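Local coordinates for argonaute protein (Marinitoga piezophila, PDB 5I4A) that cleaves single-stranded DNA under the direction of short guide RNAs that carry a 5'-hydroxyl end, at residues E158-E162 against G184-L189. Numbering follows the deposited sequence.
Sequences EPALE and GLDGIL
Leu161 leans its isobutyl group against the 184-189 beta hairpin and makes the largest single contribution to this small contact, which buries 217 Å² in all. Its two methyls reach two parts of the hairpin: CD2 lies over Gly184 on the first strand, 3.7 Å from Gly184 CA, while CD1 meets the turn itself, 3.3 Å from Gly187 O. With CG anti to the carbonyl carbon (chi1 -75°), the branch is turned toward the hairpin, one methyl on Gly184 and the other on the turn carbonyl. Gly184 matters to this fit, since a CB there would press closely on Leu161 CD2.

Leu189 supplies the side-chain half of the packing. It runs alongside Leu161 in the opposite direction, its CB 4.1 Å from Leu161 CG. Because Leu189 CG is anti to the backbone N (chi1 -175°), both of its methyls extend to Ala160, with Leu189 CD2 3.9 Å from Ala160 CB. Shortening Leu161 to an alanine would remove CG and both methyls and is likely to leave Leu189 CB without this neighbour and Gly184 and the Gly187 carbonyl without their apolar cover.

Each segment is shaped by its own backbone bonds. The short 3-10 turn at 160-161 is closed by Glu162 N on Pro159 O at 2.8 Å, and the type I' turn from Leu185 to Ile188 by Ile188 N on Leu185 O at 3.2 Å, with Asp186 and Gly187 at positive phi.

The contact packs the loop after strand 143-156 against the hairpin of strands 178-185 and 188-192 within the PAZ domain. Pro204 touches both leucines, Leu170 of strand 169-172 meets Ala160 and Leu189, and strand 207-211 adds Phe209 against Ala160 and Tyr207 against Leu189.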
ATOM      1  N   GLU A 158      -3.250 -11.569 -28.670  1.00 54.43           N
ATOM      2  CA  GLU A 158      -4.056 -12.744 -28.939  1.00 54.14           C
ATOM      3  C   GLU A 158      -4.490 -13.389 -27.629  1.00 59.13           C
ATOM      4  O   GLU A 158      -3.843 -13.203 -26.592  1.00 55.05           O
ATOM      5  CB  GLU A 158      -3.265 -13.757 -29.779  1.00 56.58           C
ATOM      6  CG  GLU A 158      -2.558 -13.149 -30.985  1.00 66.36           C
ATOM      7  CD  GLU A 158      -3.490 -12.917 -32.163  1.00 74.34           C
ATOM      8  OE1 GLU A 158      -3.977 -13.912 -32.741  1.00 75.10           O
ATOM      9  OE2 GLU A 158      -3.734 -11.742 -32.512  1.00 77.55           O
ATOM     10  N   PRO A 159      -5.594 -14.138 -27.635  1.00 60.40           N
ATOM     11  CA  PRO A 159      -5.990 -14.879 -26.433  1.00 55.72           C
ATOM     12  C   PRO A 159      -4.886 -15.819 -25.965  1.00 53.34           C
ATOM     13  O   PRO A 159      -3.989 -16.196 -26.723  1.00 56.20           O
ATOM     14  CB  PRO A 159      -7.228 -15.656 -26.889  1.00 53.56           C
ATOM     15  CG  PRO A 159      -7.813 -14.796 -27.954  1.00 51.74           C
ATOM     16  CD  PRO A 159      -6.631 -14.197 -28.679  1.00 57.82           C
ATOM     17  N   ALA A 160      -4.982 -16.203 -24.687  1.00 52.01           N
ATOM     18  CA  ALA A 160      -3.899 -16.911 -24.007  1.00 59.78           C
ATOM     19  C   ALA A 160      -3.437 -18.140 -24.783  1.00 62.68           C
ATOM     20  O   ALA A 160      -2.234 -18.359 -24.963  1.00 63.99           O
ATOM     21  CB  ALA A 160      -4.347 -17.305 -22.598  1.00 60.58           C
ATOM     22  N   LEU A 161      -4.382 -18.955 -25.255  1.00 60.01           N
ATOM     23  CA  LEU A 161      -4.006 -20.178 -25.956  1.00 60.06           C
ATOM     24  C   LEU A 161      -3.395 -19.889 -27.322  1.00 60.90           C
ATOM     25  O   LEU A 161      -2.620 -20.705 -27.834  1.00 58.03           O
ATOM     26  CB  LEU A 161      -5.218 -21.096 -26.097  1.00 52.56           C
ATOM     27  CG  LEU A 161      -5.640 -21.817 -24.817  1.00 52.55           C
ATOM     28  CD1 LEU A 161      -6.825 -22.730 -25.080  1.00 55.02           C
ATOM     29  CD2 LEU A 161      -4.469 -22.603 -24.248  1.00 52.68           C
ATOM     30  N   GLU A 162      -3.718 -18.742 -27.924  1.00 62.83           N
ATOM     31  CA  GLU A 162      -3.210 -18.385 -29.242  1.00 60.58           C
ATOM     32  C   GLU A 162      -2.130 -17.310 -29.180  1.00 61.84           C
ATOM     33  O   GLU A 162      -1.861 -16.650 -30.190  1.00 72.31           O
ATOM     34  CB  GLU A 162      -4.350 -17.914 -30.145  1.00 62.80           C
ATOM     35  CG  GLU A 162      -5.628 -18.721 -30.040  1.00 66.30           C
ATOM     36  CD  GLU A 162      -6.731 -18.154 -30.912  1.00 76.16           C
ATOM     37  OE1 GLU A 162      -6.585 -17.002 -31.377  1.00 72.56           O
ATOM     38  OE2 GLU A 162      -7.738 -18.857 -31.138  1.00 84.84           O
ATOM     39  N   GLY A 184      -1.660 -23.815 -20.168  1.00 52.74           N
ATOM     40  CA  GLY A 184      -2.385 -23.768 -21.420  1.00 53.68           C
ATOM     41  C   GLY A 184      -1.782 -24.748 -22.405  1.00 59.51           C
ATOM     42  O   GLY A 184      -0.779 -24.442 -23.056  1.00 71.30           O
ATOM     43  N   LEU A 185      -2.369 -25.939 -22.504  1.00 59.12           N
ATOM     44  CA  LEU A 185      -1.823 -27.005 -23.331  1.00 60.59           C
ATOM     45  C   LEU A 185      -2.972 -27.799 -23.935  1.00 60.98           C
ATOM     46  O   LEU A 185      -3.982 -28.032 -23.270  1.00 67.72           O
ATOM     47  CB  LEU A 185      -0.919 -27.941 -22.517  1.00 59.65           C
ATOM     48  CG  LEU A 185       0.351 -27.370 -21.882  1.00 59.43           C
ATOM     49  CD1 LEU A 185       0.956 -28.378 -20.920  1.00 59.45           C
ATOM     50  CD2 LEU A 185       1.356 -26.979 -22.953  1.00 55.93           C
ATOM     51  N   ASP A 186      -2.807 -28.211 -25.193  1.00 54.88           N
ATOM     52  CA  ASP A 186      -3.782 -29.056 -25.884  1.00 55.62           C
ATOM     53  C   ASP A 186      -5.158 -28.395 -25.957  1.00 57.37           C
ATOM     54  O   ASP A 186      -6.187 -29.074 -25.926  1.00 54.35           O
ATOM     55  CB  ASP A 186      -3.892 -30.431 -25.221  1.00 56.86           C
ATOM     56  CG  ASP A 186      -2.560 -30.940 -24.708  1.00 62.87           C
ATOM     57  OD1 ASP A 186      -1.580 -30.945 -25.485  1.00 64.39           O
ATOM     58  OD2 ASP A 186      -2.489 -31.322 -23.521  1.00 68.23           O
ATOM     59  N   GLY A 187      -5.184 -27.066 -26.041  1.00 54.30           N
ATOM     60  CA  GLY A 187      -6.425 -26.339 -26.192  1.00 53.17           C
ATOM     61  C   GLY A 187      -7.255 -26.178 -24.938  1.00 56.85           C
ATOM     62  O   GLY A 187      -8.374 -25.657 -25.025  1.00 57.83           O
ATOM     63  N   ILE A 188      -6.760 -26.604 -23.778  1.00 55.30           N
ATOM     64  CA  ILE A 188      -7.467 -26.430 -22.514  1.00 56.67           C
ATOM     65  C   ILE A 188      -6.668 -25.461 -21.650  1.00 56.23           C
ATOM     66  O   ILE A 188      -5.479 -25.681 -21.381  1.00 52.84           O
ATOM     67  CB  ILE A 188      -7.717 -27.768 -21.797  1.00 61.27           C
ATOM     68  CG1 ILE A 188      -6.412 -28.510 -21.502  1.00 61.64           C
ATOM     69  CG2 ILE A 188      -8.636 -28.650 -22.633  1.00 57.66           C
ATOM     70  CD1 ILE A 188      -6.478 -29.415 -20.291  1.00 60.65           C
ATOM     71  N   LEU A 189      -7.316 -24.376 -21.239  1.00 60.74           N
ATOM     72  CA  LEU A 189      -6.695 -23.327 -20.444  1.00 52.41           C
ATOM     73  C   LEU A 189      -7.120 -23.492 -18.990  1.00 52.32           C
ATOM     74  O   LEU A 189      -8.311 -23.658 -18.704  1.00 52.25           O
ATOM     75  CB  LEU A 189      -7.098 -21.949 -20.971  1.00 52.24           C
ATOM     76  CG  LEU A 189      -6.458 -20.706 -20.353  1.00 52.08           C
ATOM     77  CD1 LEU A 189      -4.966 -20.671 -20.648  1.00 52.18           C
ATOM     78  CD2 LEU A 189      -7.143 -19.448 -20.870  1.00 51.91           C
TER